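Local coordinates for protein effector EagT6 (Pseudomonas aeruginosa, PDB 1TU1) that is a homodimer essential for delivery of the toxin Tse6 to target cells, acting in the loading of Tse6 onto VgrG1a, at residues A[74-78]-A[87-91]; A[80-84]-A[136-141]; A[98-104]-A[116-122]. All blocks are in the same frame, centred on the assembly; numbering follows the deposited sequence.

Contact 1: A[74-78]-A[87-91]; sequences HKRWD and VLLDY
A classic beta bulge starts this antiparallel pairing: H74 and K75 both face D90, whose O accepts from H74 N at 2.8 Å and from K75 N at 3.2 Å. H74 has the helical angles (-76/-55) this needs. Beyond it the register is regular, the axes 4.7 Å apart at 172°. D90 N donates to K75 O at 2.8 Å; W77 N to L88 O and L88 N to W77 O are both 2.8 Å. R76–L89 and D78–V87 are the non-hydrogen-bonded pairs. W77, chi1 -38°, lays its indole over L88, with L88 CD2 3.9 Å from the centroid of the W77 five-membered ring (CH-pi); W77 NE1 hydrogen-bonds to D90 OD2 at 3.3 Å. On the face of L89 and V87, extended R76 forms a salt bridge, R76 NH2 to D78 OD1 3.1 Å, with V87 CG1 over its guanidinium. In this hairpin 72-81 is an outermost strand of the chain's sheet; helix 53-67 covers R76, V87 and L89, while strand 98-107 flanks 87-91, its R103 salt-bridged to D90.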
# COMPACT_ATOMS: atom_id res chain seq x y z
N HIS A 74 -7.11 -15.04 21.69
CA HIS A 74 -6.39 -16.25 22.09
C HIS A 74 -5.22 -15.90 23.00
O HIS A 74 -5.12 -16.44 24.10
CB HIS A 74 -5.86 -17.03 20.89
CG HIS A 74 -6.92 -17.67 20.05
ND1 HIS A 74 -8.19 -17.16 19.93
CD2 HIS A 74 -6.88 -18.78 19.27
CE1 HIS A 74 -8.90 -17.92 19.12
NE2 HIS A 74 -8.13 -18.91 18.70
N LYS A 75 -4.33 -15.02 22.53
CA LYS A 75 -3.10 -14.73 23.25
C LYS A 75 -2.48 -13.37 22.88
O LYS A 75 -2.43 -12.98 21.70
CB LYS A 75 -2.06 -15.83 23.02
CG LYS A 75 -0.91 -15.76 24.02
CD LYS A 75 0.02 -16.95 23.94
CE LYS A 75 1.27 -16.72 24.78
NZ LYS A 75 2.34 -17.70 24.48
N ARG A 76 -1.98 -12.68 23.92
CA ARG A 76 -1.24 -11.44 23.76
C ARG A 76 0.20 -11.63 24.19
O ARG A 76 0.49 -12.29 25.20
CB ARG A 76 -1.90 -10.34 24.57
CG ARG A 76 -1.01 -9.12 24.74
CD ARG A 76 -1.65 -7.99 25.45
NE ARG A 76 -0.65 -6.95 25.65
CZ ARG A 76 -0.93 -5.67 25.84
NH1 ARG A 76 -2.18 -5.25 25.93
NH2 ARG A 76 0.07 -4.81 25.99
N TRP A 77 1.12 -11.09 23.40
CA TRP A 77 2.54 -11.20 23.67
C TRP A 77 3.17 -9.81 23.56
O TRP A 77 3.06 -9.15 22.52
CB TRP A 77 3.26 -12.09 22.66
CG TRP A 77 2.57 -13.33 22.16
CD1 TRP A 77 1.32 -13.43 21.61
CD2 TRP A 77 3.15 -14.64 22.10
NE1 TRP A 77 1.07 -14.73 21.25
CE2 TRP A 77 2.18 -15.50 21.53
CE3 TRP A 77 4.38 -15.18 22.48
CZ2 TRP A 77 2.41 -16.87 21.33
CZ3 TRP A 77 4.61 -16.55 22.28
CH2 TRP A 77 3.62 -17.37 21.71
N ASP A 78 3.83 -9.37 24.63
CA ASP A 78 4.61 -8.14 24.64
C ASP A 78 6.03 -8.49 24.29
O ASP A 78 6.68 -9.25 25.01
CB ASP A 78 4.58 -7.48 26.01
CG ASP A 78 3.23 -6.94 26.36
OD1 ASP A 78 2.42 -6.70 25.44
OD2 ASP A 78 2.87 -6.70 27.53
N VAL A 87 3.53 -5.44 20.26
CA VAL A 87 2.57 -6.37 20.83
C VAL A 87 2.02 -7.27 19.70
O VAL A 87 1.57 -6.76 18.67
CB VAL A 87 1.41 -5.64 21.50
CG1 VAL A 87 0.33 -6.64 22.01
CG2 VAL A 87 1.92 -4.77 22.66
N LEU A 88 2.10 -8.59 19.91
CA LEU A 88 1.39 -9.58 19.08
C LEU A 88 0.07 -9.98 19.73
O LEU A 88 0.03 -10.39 20.92
CB LEU A 88 2.26 -10.81 18.83
CG LEU A 88 1.60 -12.06 18.22
CD1 LEU A 88 1.00 -11.77 16.86
CD2 LEU A 88 2.61 -13.17 18.08
N LEU A 89 -1.01 -9.85 18.96
CA LEU A 89 -2.33 -10.30 19.36
C LEU A 89 -2.81 -11.39 18.41
O LEU A 89 -3.01 -11.11 17.22
CB LEU A 89 -3.34 -9.18 19.29
CG LEU A 89 -3.12 -7.97 20.19
CD1 LEU A 89 -4.19 -6.98 19.87
CD2 LEU A 89 -3.15 -8.36 21.68
N ASP A 90 -2.97 -12.60 18.94
CA ASP A 90 -3.61 -13.70 18.23
C ASP A 90 -5.06 -13.70 18.60
O ASP A 90 -5.41 -13.85 19.77
CB ASP A 90 -2.99 -15.03 18.59
CG ASP A 90 -1.56 -15.12 18.17
OD1 ASP A 90 -1.19 -14.43 17.18
OD2 ASP A 90 -0.71 -15.81 18.75
N TYR A 91 -5.92 -13.48 17.61
CA TYR A 91 -7.34 -13.46 17.86
C TYR A 91 -8.17 -13.94 16.68
O TYR A 91 -7.67 -14.04 15.55
CB TYR A 91 -7.80 -12.08 18.29
CG TYR A 91 -7.68 -10.93 17.30
CD1 TYR A 91 -8.77 -10.55 16.51
CD2 TYR A 91 -6.53 -10.14 17.24
CE1 TYR A 91 -8.70 -9.47 15.64
CE2 TYR A 91 -6.44 -9.06 16.38
CZ TYR A 91 -7.51 -8.72 15.59
OH TYR A 91 -7.43 -7.63 14.74

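Contact 2: A[80-84]-A[136-141]; sequences NIHGH and MQTLVP
N80, one residue before the end of strand 72-81, begins the reversal with an Asx motif: its OD1 accepts from G83 N at 2.9 Å. I81 opens a type I' turn closed by paired bonds with H84, I81 N to H84 O and H84 N to I81 O, both 2.9 Å. Its side chain (chi1 -66°, chi2 171°) points toward 136-141, with I81 CG2 3.8 Å from both L139 O and P141 CD, and I81 CD1 4.5 Å from M136 CE. H82 takes a left-handed conformation (48/46), with chi1 -62°, and reaches along the second segment. H82 CD2 lies 3.3 Å from L139 O, near the ring plane, while V140 covers one face, V140 CG1 4.2 Å from the ring centroid and almost on the normal, a CH-pi contact. A water 2.7 Å from H82 NE2 donates to Q137 O at 2.8 Å.

A tight two-residue hairpin turn thus meets the chain as it leaves helix 125-137 and extends into strand 140-141, which pairs antiparallel with a strand of the second subunit and carries the sheet across the dimer interface. Just before that strand, T138 OG1 is hydrogen-bonded to E14 N of the second subunit.

G83 follows at phi/psi 88/-12, completing the turn. H84 returns to extended angles and, with chi1 -64°, sets its ring against P141, whose CB is 3.5 Å from the imidazole centroid, again CH-pi. H84 ND1 donates to H82 O at 3.1 Å, which fixes the ring.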
# COMPACT_ATOMS: atom_id res chain seq x y z
N ASN A 80 9.89 -7.33 22.01
CA ASN A 80 10.80 -6.33 21.54
C ASN A 80 11.31 -6.72 20.16
O ASN A 80 11.82 -7.82 19.99
CB ASN A 80 11.98 -6.24 22.50
CG ASN A 80 12.99 -5.22 22.06
OD1 ASN A 80 13.73 -5.45 21.12
ND2 ASN A 80 13.02 -4.07 22.76
N ILE A 81 11.20 -5.80 19.20
CA ILE A 81 11.73 -6.03 17.85
C ILE A 81 12.79 -4.99 17.56
O ILE A 81 12.47 -3.83 17.31
CB ILE A 81 10.58 -5.99 16.81
CG1 ILE A 81 9.64 -7.17 17.05
CG2 ILE A 81 11.14 -6.02 15.37
CD1 ILE A 81 8.37 -7.12 16.26
N HIS A 82 14.05 -5.40 17.65
CA HIS A 82 15.18 -4.50 17.41
C HIS A 82 15.03 -3.18 18.16
O HIS A 82 15.24 -2.10 17.61
CB HIS A 82 15.37 -4.22 15.92
CG HIS A 82 15.66 -5.44 15.10
ND1 HIS A 82 16.93 -5.96 14.98
CD2 HIS A 82 14.85 -6.22 14.35
CE1 HIS A 82 16.89 -7.02 14.19
NE2 HIS A 82 15.64 -7.21 13.80
N GLY A 83 14.66 -3.30 19.42
CA GLY A 83 14.57 -2.18 20.34
C GLY A 83 13.23 -1.50 20.32
O GLY A 83 12.97 -0.67 21.17
N HIS A 84 12.38 -1.82 19.33
CA HIS A 84 11.05 -1.25 19.22
C HIS A 84 10.06 -2.06 20.05
O HIS A 84 10.00 -3.28 19.96
CB HIS A 84 10.57 -1.24 17.77
CG HIS A 84 11.38 -0.39 16.85
ND1 HIS A 84 12.74 -0.55 16.69
CD2 HIS A 84 11.02 0.66 16.08
CE1 HIS A 84 13.18 0.37 15.84
NE2 HIS A 84 12.16 1.11 15.46
N MET A 136 8.51 -12.48 9.75
CA MET A 136 8.46 -11.55 10.88
C MET A 136 9.76 -11.51 11.67
O MET A 136 10.11 -10.47 12.24
CB MET A 136 7.32 -11.91 11.83
CG MET A 136 5.97 -11.42 11.38
SD MET A 136 5.89 -9.62 11.07
CE MET A 136 6.40 -8.95 12.65
N GLN A 137 10.49 -12.63 11.68
CA GLN A 137 11.75 -12.73 12.40
C GLN A 137 12.86 -12.01 11.66
O GLN A 137 13.90 -11.68 12.25
CB GLN A 137 12.11 -14.20 12.66
CG GLN A 137 11.27 -14.77 13.79
CD GLN A 137 11.67 -16.17 14.22
OE1 GLN A 137 12.15 -16.98 13.41
NE2 GLN A 137 11.46 -16.47 15.49
N THR A 138 12.64 -11.74 10.38
CA THR A 138 13.58 -10.93 9.61
C THR A 138 13.20 -9.45 9.53
O THR A 138 13.96 -8.69 8.97
CB THR A 138 13.69 -11.44 8.16
OG1 THR A 138 12.44 -11.25 7.46
CG2 THR A 138 13.97 -12.94 8.12
N LEU A 139 12.04 -9.05 10.03
CA LEU A 139 11.64 -7.63 9.94
C LEU A 139 12.57 -6.73 10.77
O LEU A 139 12.61 -6.86 11.99
CB LEU A 139 10.21 -7.43 10.38
CG LEU A 139 9.55 -6.08 10.06
CD1 LEU A 139 8.08 -6.29 9.95
CD2 LEU A 139 9.84 -5.04 11.15
N VAL A 140 13.28 -5.83 10.10
CA VAL A 140 14.08 -4.82 10.78
C VAL A 140 13.48 -3.43 10.60
O VAL A 140 13.49 -2.89 9.49
CB VAL A 140 15.54 -4.85 10.31
CG1 VAL A 140 16.40 -3.85 11.08
CG2 VAL A 140 16.09 -6.27 10.43
N PRO A 141 12.93 -2.84 11.66
CA PRO A 141 12.44 -1.46 11.57
C PRO A 141 13.55 -0.52 11.13
O PRO A 141 14.72 -0.71 11.48
CB PRO A 141 11.93 -1.16 12.99
CG PRO A 141 11.65 -2.48 13.60
CD PRO A 141 12.66 -3.41 12.99
O HOH W 1 15.68 -9.50 12.44

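Contact 3: A[98-104]-A[116-122]; sequences RDLMLRQ and TTLTTTP
Two strands of a beta hairpin meet here in the interior of the six-stranded sheet, 98-104 running antiparallel to 116-120 at 164° with axes 4.6 Å apart. M101–T120 and R103–L118 are the hydrogen-bonded pairs: M101 N to T120 O 2.8 Å, T120 N to M101 O 2.9 Å, R103 N to L118 O 3.0 Å and L118 N to R103 O 2.9 Å. L102–T119 and Q104–T117 form the non-hydrogen-bonded pairs, with CA atoms 4.8 and 4.3 Å apart. On their face L102 CD1 touches T119 CG2 at 3.8 Å, and extended Q104 (chi1 -166°) gives NE2 to T117 OG1 at 3.0 Å, its OE1 being taken by Y91. On the other face M101 (chi1 -166°) and R103 (chi1 -52°) lead away from the partner strand, R103 to salt bridges with D90 and E129. A water donates to R103 O at 2.7 Å and lies 2.8 Å from T116 OG1. Past T120, P122 CD rests 3.5 Å from D99 O. Strands 38-45 and 84-95 flank the pair, and helix 125-137 covers the face of M101 and R103: one layer of an alpha-beta-alpha sandwich, an antiparallel sheet between helices, as in the Mog1p/PsbP-like clan to which the DcrB family belongs.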
# COMPACT_ATOMS: atom_id res chain seq x y z
N ARG A 98 -18.42 -16.20 9.17
CA ARG A 98 -17.43 -17.25 9.33
C ARG A 98 -16.20 -16.77 10.08
O ARG A 98 -15.85 -15.58 10.06
CB ARG A 98 -17.04 -17.81 7.98
CG ARG A 98 -16.25 -16.87 7.12
CD ARG A 98 -15.77 -17.49 5.83
NE ARG A 98 -14.48 -16.92 5.42
CZ ARG A 98 -13.43 -17.63 5.00
NH1 ARG A 98 -13.47 -18.95 4.92
NH2 ARG A 98 -12.33 -16.99 4.65
N ASP A 99 -15.51 -17.71 10.70
CA ASP A 99 -14.44 -17.35 11.61
C ASP A 99 -13.09 -17.24 10.91
O ASP A 99 -12.70 -18.10 10.11
CB ASP A 99 -14.36 -18.33 12.76
CG ASP A 99 -15.62 -18.32 13.62
OD1 ASP A 99 -16.31 -17.26 13.73
OD2 ASP A 99 -16.00 -19.34 14.21
N LEU A 100 -12.40 -16.15 11.23
CA LEU A 100 -11.06 -15.88 10.74
C LEU A 100 -10.09 -15.83 11.90
O LEU A 100 -10.43 -15.32 12.96
CB LEU A 100 -11.04 -14.53 10.05
CG LEU A 100 -11.80 -14.38 8.74
CD1 LEU A 100 -11.47 -13.01 8.22
CD2 LEU A 100 -11.42 -15.45 7.74
N MET A 101 -8.89 -16.36 11.68
CA MET A 101 -7.79 -16.31 12.62
C MET A 101 -6.78 -15.24 12.19
O MET A 101 -6.29 -15.25 11.06
CB MET A 101 -7.10 -17.66 12.67
CG MET A 101 -6.16 -17.89 13.84
SD MET A 101 -6.89 -17.57 15.48
CE MET A 101 -5.36 -17.13 16.36
N LEU A 102 -6.49 -14.32 13.11
CA LEU A 102 -5.53 -13.24 12.89
C LEU A 102 -4.33 -13.34 13.83
O LEU A 102 -4.47 -13.65 15.01
CB LEU A 102 -6.23 -11.91 13.10
CG LEU A 102 -6.85 -11.31 11.84
CD1 LEU A 102 -8.02 -12.16 11.31
CD2 LEU A 102 -7.31 -9.92 12.11
N ARG A 103 -3.15 -13.08 13.28
CA ARG A 103 -1.96 -12.83 14.07
C ARG A 103 -1.47 -11.43 13.67
O ARG A 103 -0.93 -11.25 12.56
CB ARG A 103 -0.90 -13.89 13.82
CG ARG A 103 -1.46 -15.33 14.00
CD ARG A 103 -0.40 -16.36 14.31
NE ARG A 103 0.08 -16.27 15.68
CZ ARG A 103 1.02 -17.05 16.20
NH1 ARG A 103 1.63 -17.96 15.45
NH2 ARG A 103 1.41 -16.90 17.46
N GLN A 104 -1.69 -10.47 14.57
CA GLN A 104 -1.54 -9.04 14.31
C GLN A 104 -0.47 -8.43 15.22
O GLN A 104 -0.58 -8.48 16.45
CB GLN A 104 -2.88 -8.36 14.52
CG GLN A 104 -2.98 -6.95 13.98
CD GLN A 104 -4.40 -6.47 13.86
OE1 GLN A 104 -5.14 -6.41 14.84
NE2 GLN A 104 -4.81 -6.14 12.63
N THR A 116 1.50 -5.37 11.22
CA THR A 116 1.47 -6.51 10.27
C THR A 116 0.36 -7.45 10.69
O THR A 116 0.11 -7.65 11.90
CB THR A 116 2.80 -7.27 10.22
OG1 THR A 116 3.00 -7.99 11.45
CG2 THR A 116 3.99 -6.32 10.10
N THR A 117 -0.35 -8.00 9.70
CA THR A 117 -1.53 -8.79 9.99
C THR A 117 -1.50 -10.03 9.10
O THR A 117 -1.51 -9.91 7.87
CB THR A 117 -2.79 -8.00 9.73
OG1 THR A 117 -2.83 -6.78 10.50
CG2 THR A 117 -4.03 -8.79 10.19
N LEU A 118 -1.42 -11.21 9.71
CA LEU A 118 -1.67 -12.47 8.99
C LEU A 118 -3.15 -12.81 9.16
O LEU A 118 -3.65 -12.86 10.29
CB LEU A 118 -0.81 -13.59 9.56
CG LEU A 118 -1.02 -15.00 8.93
CD1 LEU A 118 -0.40 -15.06 7.56
CD2 LEU A 118 -0.40 -16.05 9.83
N THR A 119 -3.84 -13.06 8.06
CA THR A 119 -5.22 -13.45 8.10
C THR A 119 -5.39 -14.81 7.44
O THR A 119 -5.00 -15.01 6.30
CB THR A 119 -6.07 -12.43 7.38
OG1 THR A 119 -5.92 -11.15 7.98
CG2 THR A 119 -7.56 -12.77 7.55
N THR A 120 -5.99 -15.73 8.18
CA THR A 120 -6.23 -17.08 7.70
C THR A 120 -7.48 -17.59 8.40
O THR A 120 -8.20 -16.81 9.00
CB THR A 120 -4.99 -17.94 7.97
OG1 THR A 120 -5.12 -19.20 7.30
CG2 THR A 120 -4.87 -18.30 9.45
N THR A 121 -7.78 -18.88 8.27
CA THR A 121 -8.85 -19.50 9.06
C THR A 121 -8.19 -20.27 10.18
O THR A 121 -7.02 -20.59 10.09
CB THR A 121 -9.67 -20.51 8.21
OG1 THR A 121 -8.78 -21.49 7.67
CG2 THR A 121 -10.29 -19.85 6.99
N PRO A 122 -8.93 -20.61 11.23
CA PRO A 122 -8.36 -21.45 12.30
C PRO A 122 -7.75 -22.75 11.77
O PRO A 122 -6.64 -23.11 12.17
CB PRO A 122 -9.55 -21.69 13.23
CG PRO A 122 -10.48 -20.56 12.95
CD PRO A 122 -10.33 -20.23 11.51
O HOH W 2 1.56 -10.40 11.86

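Overall arrangement
The three contacts illustrate how chemistry follows position around one sheet. Contacts 1 and 3 are ladders of neighbouring hairpins, joined by the salt bridge D90 OD1 to R103 NE at 2.7 Å and a probable hydrogen bond, Y91 OH to Q104 OE1 at 2.6 Å. Half the residues are buried in each, but only 2 of 14 are exposed in contact 3, flanked by strands on both sides, against 3 of 10 in contact 1. Contact 2, the least buried (L139 and P141 of seven touching residues), shares strand 72-81 with contact 1 but replaces the ladder with side-chain packing and a water bridge. Among the three, it alone touches the second subunit.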